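Local structure of WipB (Legionella pneumophila, 5NNY) at residues Leu112-Leu126 and Asn180-Ser194. The protein is a translocated effector whose phosphatase domain, the part described here, removes phosphate from serine and threonine and which targets the host's lysosomal nutrient-sensing machinery. Sequence-based numbering, arbitrary orientation.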
ATOM      1  N   LEU A 112      10.507   2.479   0.599  1.00 18.83           N
ATOM      2  CA  LEU A 112       9.713   3.124   1.637  1.00 14.84           C
ATOM      3  C   LEU A 112      10.559   3.426   2.870  1.00 14.99           C
ATOM      4  O   LEU A 112      10.428   4.494   3.472  1.00 18.66           O
ATOM      5  CB  LEU A 112       8.513   2.253   2.020  1.00 15.23           C
ATOM      6  CG  LEU A 112       7.484   1.996   0.916  1.00 19.91           C
ATOM      7  CD1 LEU A 112       6.359   1.058   1.390  1.00 22.40           C
ATOM      8  CD2 LEU A 112       6.908   3.338   0.392  1.00 15.54           C
ATOM      9  N   GLN A 113      11.409   2.483   3.282  1.00 16.60           N
ATOM     10  CA  GLN A 113      12.255   2.704   4.456  1.00 18.62           C
ATOM     11  C   GLN A 113      13.192   3.897   4.268  1.00 20.62           C
ATOM     12  O   GLN A 113      13.352   4.726   5.174  1.00 20.84           O
ATOM     13  CB  GLN A 113      13.049   1.435   4.747  1.00 20.54           C
ATOM     14  CG  GLN A 113      13.894   1.470   6.013  1.00 21.37           C
ATOM     15  CD  GLN A 113      14.588   0.133   6.207  1.00 19.85           C
ATOM     16  OE1 GLN A 113      15.165  -0.400   5.267  1.00 26.20           O
ATOM     17  NE2 GLN A 113      14.505  -0.426   7.410  1.00 28.25           N
ATOM     18  N   ALA A 114      13.814   4.008   3.096  1.00 21.06           N
ATOM     19  CA  ALA A 114      14.681   5.154   2.820  1.00 21.54           C
ATOM     20  C   ALA A 114      13.891   6.459   2.784  1.00 26.80           C
ATOM     21  O   ALA A 114      14.356   7.488   3.286  1.00 22.11           O
ATOM     22  CB  ALA A 114      15.418   4.951   1.499  1.00 18.25           C
ATOM     23  N   LEU A 115      12.698   6.441   2.188  1.00 22.02           N
ATOM     24  CA  LEU A 115      11.854   7.634   2.208  1.00 23.74           C
ATOM     25  C   LEU A 115      11.588   8.075   3.642  1.00 23.95           C
ATOM     26  O   LEU A 115      11.750   9.254   3.989  1.00 25.90           O
ATOM     27  CB  LEU A 115      10.543   7.359   1.464  1.00 23.29           C
ATOM     28  CG  LEU A 115      10.645   7.300  -0.056  1.00 29.27           C
ATOM     29  CD1 LEU A 115       9.333   6.843  -0.690  1.00 22.72           C
ATOM     30  CD2 LEU A 115      11.068   8.673  -0.624  1.00 19.40           C
ATOM     31  N   TYR A 116      11.232   7.127   4.504  1.00 18.73           N
ATOM     32  CA  TYR A 116      10.909   7.457   5.889  1.00 22.48           C
ATOM     33  C   TYR A 116      12.154   7.933   6.643  1.00 28.26           C
ATOM     34  O   TYR A 116      12.135   8.978   7.312  1.00 24.49           O
ATOM     35  CB  TYR A 116      10.267   6.233   6.565  1.00 18.72           C
ATOM     36  CG  TYR A 116      10.243   6.274   8.086  1.00 25.06           C
ATOM     37  CD1 TYR A 116       9.300   7.038   8.761  1.00 32.00           C
ATOM     38  CD2 TYR A 116      11.164   5.540   8.841  1.00 31.16           C
ATOM     39  CE1 TYR A 116       9.268   7.075  10.143  1.00 31.93           C
ATOM     40  CE2 TYR A 116      11.140   5.570  10.232  1.00 26.81           C
ATOM     41  CZ  TYR A 116      10.183   6.341  10.871  1.00 35.77           C
ATOM     42  OH  TYR A 116      10.137   6.392  12.249  1.00 47.19           O
ATOM     43  N   ASP A 117      13.253   7.183   6.529  1.00 21.61           N
ATOM     44  CA  ASP A 117      14.459   7.493   7.287  1.00 22.78           C
ATOM     45  C   ASP A 117      15.037   8.852   6.912  1.00 22.99           C
ATOM     46  O   ASP A 117      15.681   9.491   7.744  1.00 22.60           O
ATOM     47  CB  ASP A 117      15.504   6.401   7.074  1.00 29.78           C
ATOM     48  CG  ASP A 117      16.738   6.605   7.928  1.00 43.01           C
ATOM     49  OD1 ASP A 117      16.591   6.683   9.167  1.00 46.73           O
ATOM     50  OD2 ASP A 117      17.848   6.680   7.360  1.00 45.23           O
ATOM     51  N   GLN A 118      14.813   9.314   5.685  1.00 23.77           N
ATOM     52  CA  GLN A 118      15.321  10.615   5.269  1.00 23.25           C
ATOM     53  C   GLN A 118      14.264  11.708   5.278  1.00 25.15           C
ATOM     54  O   GLN A 118      14.512  12.791   4.728  1.00 25.18           O
ATOM     55  CB  GLN A 118      15.957  10.501   3.880  1.00 22.15           C
ATOM     56  CG  GLN A 118      17.129   9.529   3.840  1.00 23.54           C
ATOM     57  CD  GLN A 118      17.847   9.563   2.515  1.00 29.75           C
ATOM     58  OE1 GLN A 118      18.131  10.640   1.971  1.00 23.60           O
ATOM     59  NE2 GLN A 118      18.144   8.381   1.970  1.00 25.49           N
ATOM     60  N   GLY A 119      13.096  11.449   5.861  1.00 28.35           N
ATOM     61  CA  GLY A 119      12.141  12.497   6.152  1.00 28.14           C
ATOM     62  C   GLY A 119      11.184  12.882   5.046  1.00 28.14           C
ATOM     63  O   GLY A 119      10.600  13.968   5.117  1.00 23.69           O
ATOM     64  N   ALA A 120      10.994  12.044   4.030  1.00 25.54           N
ATOM     65  CA  ALA A 120      10.005  12.349   3.010  1.00 28.21           C
ATOM     66  C   ALA A 120       8.596  12.208   3.581  1.00 25.96           C
ATOM     67  O   ALA A 120       8.358  11.475   4.543  1.00 24.17           O
ATOM     68  CB  ALA A 120      10.180  11.445   1.785  1.00 27.84           C
ATOM     69  N   ASP A 121       7.673  12.966   3.015  1.00 26.66           N
ATOM     70  CA  ASP A 121       6.283  12.961   3.444  1.00 25.91           C
ATOM     71  C   ASP A 121       5.488  12.081   2.486  1.00 22.99           C
ATOM     72  O   ASP A 121       5.404  12.390   1.297  1.00 27.22           O
ATOM     73  CB  ASP A 121       5.736  14.388   3.466  1.00 26.07           C
ATOM     74  CG  ASP A 121       4.384  14.485   4.148  1.00 43.82           C
ATOM     75  OD1 ASP A 121       3.989  13.530   4.850  1.00 43.42           O
ATOM     76  OD2 ASP A 121       3.714  15.528   3.976  1.00 47.45           O
ATOM     77  N   PHE A 122       4.929  10.974   2.990  1.00 22.82           N
ATOM     78  CA  PHE A 122       4.217  10.051   2.118  1.00 24.35           C
ATOM     79  C   PHE A 122       3.053   9.398   2.847  1.00 22.53           C
ATOM     80  O   PHE A 122       3.046   9.273   4.069  1.00 22.39           O
ATOM     81  CB  PHE A 122       5.151   8.977   1.510  1.00 22.00           C
ATOM     82  CG  PHE A 122       5.715   7.971   2.495  1.00 24.40           C
ATOM     83  CD1 PHE A 122       6.844   8.266   3.246  1.00 22.95           C
ATOM     84  CD2 PHE A 122       5.158   6.701   2.605  1.00 19.11           C
ATOM     85  CE1 PHE A 122       7.378   7.333   4.124  1.00 28.98           C
ATOM     86  CE2 PHE A 122       5.673   5.757   3.478  1.00 20.60           C
ATOM     87  CZ  PHE A 122       6.794   6.071   4.241  1.00 26.69           C
ATOM     88  N   GLU A 123       2.031   9.018   2.094  0.72 19.77           N
ATOM     89  CA  GLU A 123       0.939   8.255   2.677  0.72 21.39           C
ATOM     90  C   GLU A 123       0.501   7.193   1.688  0.72 22.54           C
ATOM     91  O   GLU A 123       0.610   7.367   0.472  0.72 18.53           O
ATOM     92  CB  GLU A 123      -0.260   9.124   3.070  0.72 26.25           C
ATOM     93  CG  GLU A 123      -0.815   9.932   1.934  0.72 33.99           C
ATOM     94  CD  GLU A 123      -1.870  10.913   2.393  0.72 37.39           C
ATOM     95  OE1 GLU A 123      -2.851  11.095   1.651  0.72 43.02           O
ATOM     96  OE2 GLU A 123      -1.722  11.490   3.496  0.72 35.56           O
ATOM     97  N   ILE A 124      -0.005   6.098   2.247  1.00 20.48           N
ATOM     98  CA  ILE A 124      -0.352   4.878   1.529  1.00 19.62           C
ATOM     99  C   ILE A 124      -1.819   4.582   1.792  1.00 18.23           C
ATOM    100  O   ILE A 124      -2.225   4.410   2.943  1.00 23.91           O
ATOM    101  CB  ILE A 124       0.521   3.693   1.974  1.00 18.46           C
ATOM    102  CG1 ILE A 124       1.988   4.044   1.766  1.00 21.58           C
ATOM    103  CG2 ILE A 124       0.180   2.442   1.176  1.00 22.36           C
ATOM    104  CD1 ILE A 124       2.965   3.041   2.394  1.00 24.77           C
ATOM    105  N   LEU A 125      -2.609   4.531   0.728  0.51 18.13           N
ATOM    106  CA  LEU A 125      -4.041   4.301   0.854  0.51 16.57           C
ATOM    107  C   LEU A 125      -4.292   2.806   0.906  0.51 18.19           C
ATOM    108  O   LEU A 125      -3.757   2.055   0.084  0.51 21.12           O
ATOM    109  CB  LEU A 125      -4.801   4.943  -0.304  0.51 21.64           C
ATOM    110  CG  LEU A 125      -4.908   6.457  -0.124  0.51 28.94           C
ATOM    111  CD1 LEU A 125      -5.278   7.136  -1.417  0.51 33.08           C
ATOM    112  CD2 LEU A 125      -5.913   6.785   0.972  0.51 37.02           C
ATOM    113  N   LEU A 126      -5.081   2.381   1.887  1.00 19.92           N
ATOM    114  CA  LEU A 126      -5.331   0.952   2.086  1.00 13.36           C
ATOM    115  C   LEU A 126      -5.954   0.322   0.843  1.00 18.93           C
ATOM    116  O   LEU A 126      -6.888   0.874   0.243  1.00 20.96           O
ATOM    117  CB  LEU A 126      -6.254   0.748   3.298  1.00 17.48           C
ATOM    118  CG  LEU A 126      -6.441  -0.687   3.801  1.00 31.45           C
ATOM    119  CD1 LEU A 126      -5.104  -1.255   4.266  1.00 26.34           C
ATOM    120  CD2 LEU A 126      -7.482  -0.771   4.921  1.00 23.15           C
ATOM    121  N   ASN A 180      10.284  -5.480  10.793  1.00 19.71           N
ATOM    122  CA  ASN A 180      10.682  -4.158  11.272  1.00 23.76           C
ATOM    123  C   ASN A 180      10.177  -3.066  10.339  1.00 23.30           C
ATOM    124  O   ASN A 180       9.656  -2.043  10.794  1.00 25.59           O
ATOM    125  CB  ASN A 180      12.199  -4.050  11.431  1.00 28.25           C
ATOM    126  CG  ASN A 180      12.633  -2.635  11.801  1.00 32.75           C
ATOM    127  OD1 ASN A 180      12.607  -2.249  12.968  1.00 43.31           O
ATOM    128  ND2 ASN A 180      13.001  -1.850  10.802  1.00 39.94           N
ATOM    129  N   ILE A 181      10.325  -3.260   9.026  1.00 20.21           N
ATOM    130  CA  ILE A 181       9.845  -2.252   8.084  1.00 17.73           C
ATOM    131  C   ILE A 181       8.327  -2.127   8.179  1.00 16.20           C
ATOM    132  O   ILE A 181       7.776  -1.023   8.142  1.00 20.25           O
ATOM    133  CB  ILE A 181      10.314  -2.591   6.653  1.00 17.96           C
ATOM    134  CG1 ILE A 181      11.842  -2.567   6.575  1.00 20.50           C
ATOM    135  CG2 ILE A 181       9.744  -1.602   5.619  1.00 19.38           C
ATOM    136  CD1 ILE A 181      12.386  -2.924   5.208  1.00 21.21           C
ATOM    137  N   TYR A 182       7.633  -3.257   8.335  1.00 16.33           N
ATOM    138  CA  TYR A 182       6.186  -3.220   8.506  1.00 21.26           C
ATOM    139  C   TYR A 182       5.784  -2.320   9.666  1.00 22.97           C
ATOM    140  O   TYR A 182       4.959  -1.413   9.509  1.00 21.32           O
ATOM    141  CB  TYR A 182       5.611  -4.620   8.740  1.00 16.71           C
ATOM    142  CG  TYR A 182       4.126  -4.464   9.051  1.00 18.61           C
ATOM    143  CD1 TYR A 182       3.244  -4.064   8.059  1.00 18.12           C
ATOM    144  CD2 TYR A 182       3.634  -4.634  10.340  1.00 21.14           C
ATOM    145  CE1 TYR A 182       1.895  -3.868   8.329  1.00 23.38           C
ATOM    146  CE2 TYR A 182       2.290  -4.449  10.620  1.00 18.74           C
ATOM    147  CZ  TYR A 182       1.431  -4.060   9.609  1.00 23.10           C
ATOM    148  OH  TYR A 182       0.101  -3.875   9.883  1.00 22.82           O
ATOM    149  N   HIS A 183       6.338  -2.577  10.843  1.00 22.95           N
ATOM    150  CA  HIS A 183       5.937  -1.867  12.054  1.00 18.02           C
ATOM    151  C   HIS A 183       6.518  -0.454  12.116  1.00 17.73           C
ATOM    152  O   HIS A 183       5.839   0.481  12.562  1.00 21.93           O
ATOM    153  CB  HIS A 183       6.375  -2.675  13.287  1.00 19.02           C
ATOM    154  CG  HIS A 183       5.605  -3.948  13.483  1.00 24.12           C
ATOM    155  ND1 HIS A 183       4.309  -3.970  13.951  1.00 29.38           N
ATOM    156  CD2 HIS A 183       5.953  -5.243  13.282  1.00 27.24           C
ATOM    157  CE1 HIS A 183       3.888  -5.221  14.022  1.00 23.71           C
ATOM    158  NE2 HIS A 183       4.868  -6.014  13.627  1.00 32.07           N
ATOM    159  N   GLN A 184       7.771  -0.278  11.693  1.00 20.76           N
ATOM    160  CA  GLN A 184       8.438   1.016  11.862  1.00 29.35           C
ATOM    161  C   GLN A 184       8.111   1.998  10.747  1.00 28.20           C
ATOM    162  O   GLN A 184       8.201   3.215  10.940  1.00 26.80           O
ATOM    163  CB  GLN A 184       9.953   0.816  11.928  1.00 28.64           C
ATOM    164  CG  GLN A 184      10.385   0.082  13.159  1.00 33.03           C
ATOM    165  CD  GLN A 184      10.103   0.884  14.409  1.00 53.72           C
ATOM    166  OE1 GLN A 184      10.330   2.098  14.449  1.00 62.40           O
ATOM    167  NE2 GLN A 184       9.588   0.217  15.436  1.00 54.92           N
ATOM    168  N   VAL A 185       7.754   1.494   9.579  1.00 21.33           N
ATOM    169  CA  VAL A 185       7.639   2.309   8.381  1.00 16.57           C
ATOM    170  C   VAL A 185       6.249   2.192   7.778  1.00 22.70           C
ATOM    171  O   VAL A 185       5.520   3.182   7.661  1.00 25.52           O
ATOM    172  CB  VAL A 185       8.709   1.913   7.346  1.00 20.55           C
ATOM    173  CG1 VAL A 185       8.531   2.729   6.068  1.00 26.65           C
ATOM    174  CG2 VAL A 185      10.107   2.123   7.941  1.00 22.04           C
ATOM    175  N   TYR A 186       5.877   0.978   7.388  1.00 16.34           N
ATOM    176  CA  TYR A 186       4.705   0.819   6.532  1.00 19.60           C
ATOM    177  C   TYR A 186       3.408   1.183   7.250  1.00 24.13           C
ATOM    178  O   TYR A 186       2.610   1.997   6.749  1.00 22.90           O
ATOM    179  CB  TYR A 186       4.643  -0.617   6.001  1.00 19.15           C
ATOM    180  CG  TYR A 186       3.493  -0.837   5.034  1.00 21.84           C
ATOM    181  CD1 TYR A 186       3.631  -0.518   3.677  1.00 15.94           C
ATOM    182  CD2 TYR A 186       2.282  -1.394   5.467  1.00 20.73           C
ATOM    183  CE1 TYR A 186       2.590  -0.726   2.776  1.00 20.98           C
ATOM    184  CE2 TYR A 186       1.230  -1.597   4.571  1.00 23.11           C
ATOM    185  CZ  TYR A 186       1.388  -1.268   3.231  1.00 19.27           C
ATOM    186  OH  TYR A 186       0.358  -1.493   2.333  1.00 20.03           O
ATOM    187  N   LYS A 187       3.163   0.581   8.415  1.00 23.16           N
ATOM    188  CA  LYS A 187       1.818   0.654   8.988  1.00 24.39           C
ATOM    189  C   LYS A 187       1.476   2.050   9.491  1.00 21.87           C
ATOM    190  O   LYS A 187       0.302   2.428   9.503  1.00 24.92           O
ATOM    191  CB  LYS A 187       1.641  -0.373  10.119  1.00 22.77           C
ATOM    192  CG  LYS A 187       2.398  -0.059  11.418  1.00 22.17           C
ATOM    193  CD  LYS A 187       2.051  -1.076  12.496  1.00 27.08           C
ATOM    194  CE  LYS A 187       2.671  -0.720  13.854  1.00 24.71           C
ATOM    195  NZ  LYS A 187       2.490  -1.871  14.779  1.00 21.25           N
ATOM    196  N   LYS A 188       2.459   2.823   9.928  1.00 23.66           N
ATOM    197  CA  LYS A 188       2.116   4.140  10.436  1.00 29.50           C
ATOM    198  C   LYS A 188       1.921   5.167   9.325  1.00 27.07           C
ATOM    199  O   LYS A 188       1.529   6.299   9.619  1.00 31.51           O
ATOM    200  CB  LYS A 188       3.176   4.590  11.441  1.00 37.69           C
ATOM    201  CG  LYS A 188       3.124   3.772  12.744  1.00 40.39           C
ATOM    202  CD  LYS A 188       4.436   3.795  13.537  1.00 46.75           C
ATOM    203  CE  LYS A 188       4.553   2.569  14.481  1.00 50.18           C
ATOM    204  NZ  LYS A 188       3.645   2.619  15.673  1.00 47.63           N
ATOM    205  N   HIS A 189       2.152   4.795   8.065  1.00 20.59           N
ATOM    206  CA  HIS A 189       1.887   5.677   6.935  1.00 20.76           C
ATOM    207  C   HIS A 189       0.628   5.272   6.182  1.00 23.88           C
ATOM    208  O   HIS A 189       0.293   5.886   5.159  1.00 23.23           O
ATOM    209  CB  HIS A 189       3.089   5.709   5.979  1.00 16.12           C
ATOM    210  CG  HIS A 189       4.255   6.471   6.522  1.00 27.09           C
ATOM    211  ND1 HIS A 189       5.186   5.899   7.365  1.00 26.71           N
ATOM    212  CD2 HIS A 189       4.610   7.772   6.393  1.00 24.30           C
ATOM    213  CE1 HIS A 189       6.085   6.805   7.703  1.00 27.03           C
ATOM    214  NE2 HIS A 189       5.759   7.950   7.130  1.00 30.52           N
ATOM    215  N   LEU A 190      -0.073   4.267   6.687  1.00 21.18           N
ATOM    216  CA  LEU A 190      -1.306   3.776   6.101  1.00 18.78           C
ATOM    217  C   LEU A 190      -2.485   4.669   6.483  1.00 22.50           C
ATOM    218  O   LEU A 190      -2.598   5.131   7.623  1.00 25.55           O
ATOM    219  CB  LEU A 190      -1.553   2.348   6.591  1.00 23.74           C
ATOM    220  CG  LEU A 190      -2.050   1.182   5.746  1.00 30.31           C
ATOM    221  CD1 LEU A 190      -1.502   1.193   4.324  1.00 20.45           C
ATOM    222  CD2 LEU A 190      -1.689  -0.143   6.453  1.00 22.43           C
ATOM    223  N   LYS A 191      -3.360   4.908   5.518  1.00 21.45           N
ATOM    224  CA  LYS A 191      -4.618   5.619   5.734  1.00 20.83           C
ATOM    225  C   LYS A 191      -5.690   4.872   4.959  1.00 18.13           C
ATOM    226  O   LYS A 191      -5.431   4.370   3.873  1.00 23.41           O
ATOM    227  CB  LYS A 191      -4.555   7.074   5.246  1.00 21.12           C
ATOM    228  CG  LYS A 191      -3.407   7.879   5.821  1.00 25.40           C
ATOM    229  CD  LYS A 191      -3.906   8.921   6.782  1.00 36.21           C
ATOM    230  CE  LYS A 191      -2.833   9.950   7.108  1.00 46.04           C
ATOM    231  NZ  LYS A 191      -2.806  11.047   6.092  1.00 49.96           N
ATOM    232  N   ILE A 192      -6.894   4.789   5.534  0.51 16.33           N
ATOM    233  CA  ILE A 192      -8.011   4.209   4.786  0.51 21.16           C
ATOM    234  C   ILE A 192      -8.418   5.141   3.657  0.51 21.61           C
ATOM    235  O   ILE A 192      -8.571   4.729   2.502  0.51 19.54           O
ATOM    236  CB  ILE A 192      -9.219   3.929   5.700  0.51 24.95           C
ATOM    237  CG1 ILE A 192      -8.845   3.097   6.914  0.51 25.50           C
ATOM    238  CG2 ILE A 192     -10.319   3.220   4.914  0.51 29.53           C
ATOM    239  CD1 ILE A 192     -10.041   2.831   7.809  0.51 31.44           C
ATOM    240  N   ILE A 193      -8.636   6.408   3.991  1.00 16.77           N
ATOM    241  CA  ILE A 193      -8.959   7.439   3.022  1.00 19.85           C
ATOM    242  C   ILE A 193      -8.142   8.664   3.422  1.00 23.51           C
ATOM    243  O   ILE A 193      -7.648   8.769   4.549  1.00 23.91           O
ATOM    244  CB  ILE A 193     -10.471   7.779   2.968  1.00 26.89           C
ATOM    245  CG1 ILE A 193     -10.991   8.130   4.363  1.00 30.07           C
ATOM    246  CG2 ILE A 193     -11.276   6.636   2.367  1.00 21.14           C
ATOM    247  CD1 ILE A 193     -12.429   8.576   4.388  1.00 31.69           C
ATOM    248  N   SER A 194      -8.000   9.600   2.485  1.00 22.57           N
ATOM    249  CA  SER A 194      -7.226  10.813   2.732  1.00 24.10           C
ATOM    250  C   SER A 194      -7.877  11.979   1.996  1.00 22.53           C
ATOM    251  O   SER A 194      -8.915  11.817   1.342  1.00 17.42           O
ATOM    252  CB  SER A 194      -5.766  10.626   2.318  1.00 24.61           C
ATOM    253  OG  SER A 194      -5.007  11.736   2.769  1.00 26.06           O
TER
HETATM  254  O   HOH W   1       8.211   4.179  13.549  1.00 39.31           O
HETATM  255  O   HOH W   2       5.604  10.771   5.992  1.00 36.17           O
HETATM  256  O   HOH W   3      -8.377   3.164   0.344  1.00 19.87           O
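Ile-124 and Leu-190 pair as parallel neighbours in the central mixed sheet of this calcineurin-like phosphoesterase fold, where strands 121-125 and 190-198 each follow a helix. Three backbone hydrogen bonds establish the register: Ile-124 N to His-189 O (2.9 Å), Lys-191 N to Ile-124 O, and Leu-126 N to Lys-191 O. Beyond the paired ends, one water donates to both Leu-126 O and Ile-192 O.

Tyr-116, Phe-122 and His-189 form an aromatic cluster. The imidazole makes an offset stack with Phe-122, centroids 3.8 Å apart and planes 7° from parallel. His-189 ND1 donates to Val-185 O (2.8 Å), near the imidazole plane, and so limits rotation of the ring; NE2 makes a weak bond to a water that also joins Ala-120 O and Phe-122 N. Tyr-116 meets the same imidazole rim to rim, planes at 81°, and Gln-184 O lies over one face of the phenol, offset toward the rim.

Apolar contacts join helical segments 112-117 and 180-186, whose axes run 39° apart: Val-185 turns CG1 to Leu-112 CB (4.1 Å) and CG2 to Tyr-116 CD2 (3.7 Å). Ile-124 CD1 reaches the Tyr-186 ring, whose hydroxyl is hydrogen-bonded to Glu-97 OE1.

Side-chain polar bonds gather on Glu-123. In the conformer described, Ser-194 OG donates to OE1 on the syn side, tilted out of the carboxylate plane; Arg-92 adds a salt bridge to OE1. Lys-191, bent at its second and fourth torsions, brings NZ to Glu-123 OE2 at 2.8 Å from above that plane.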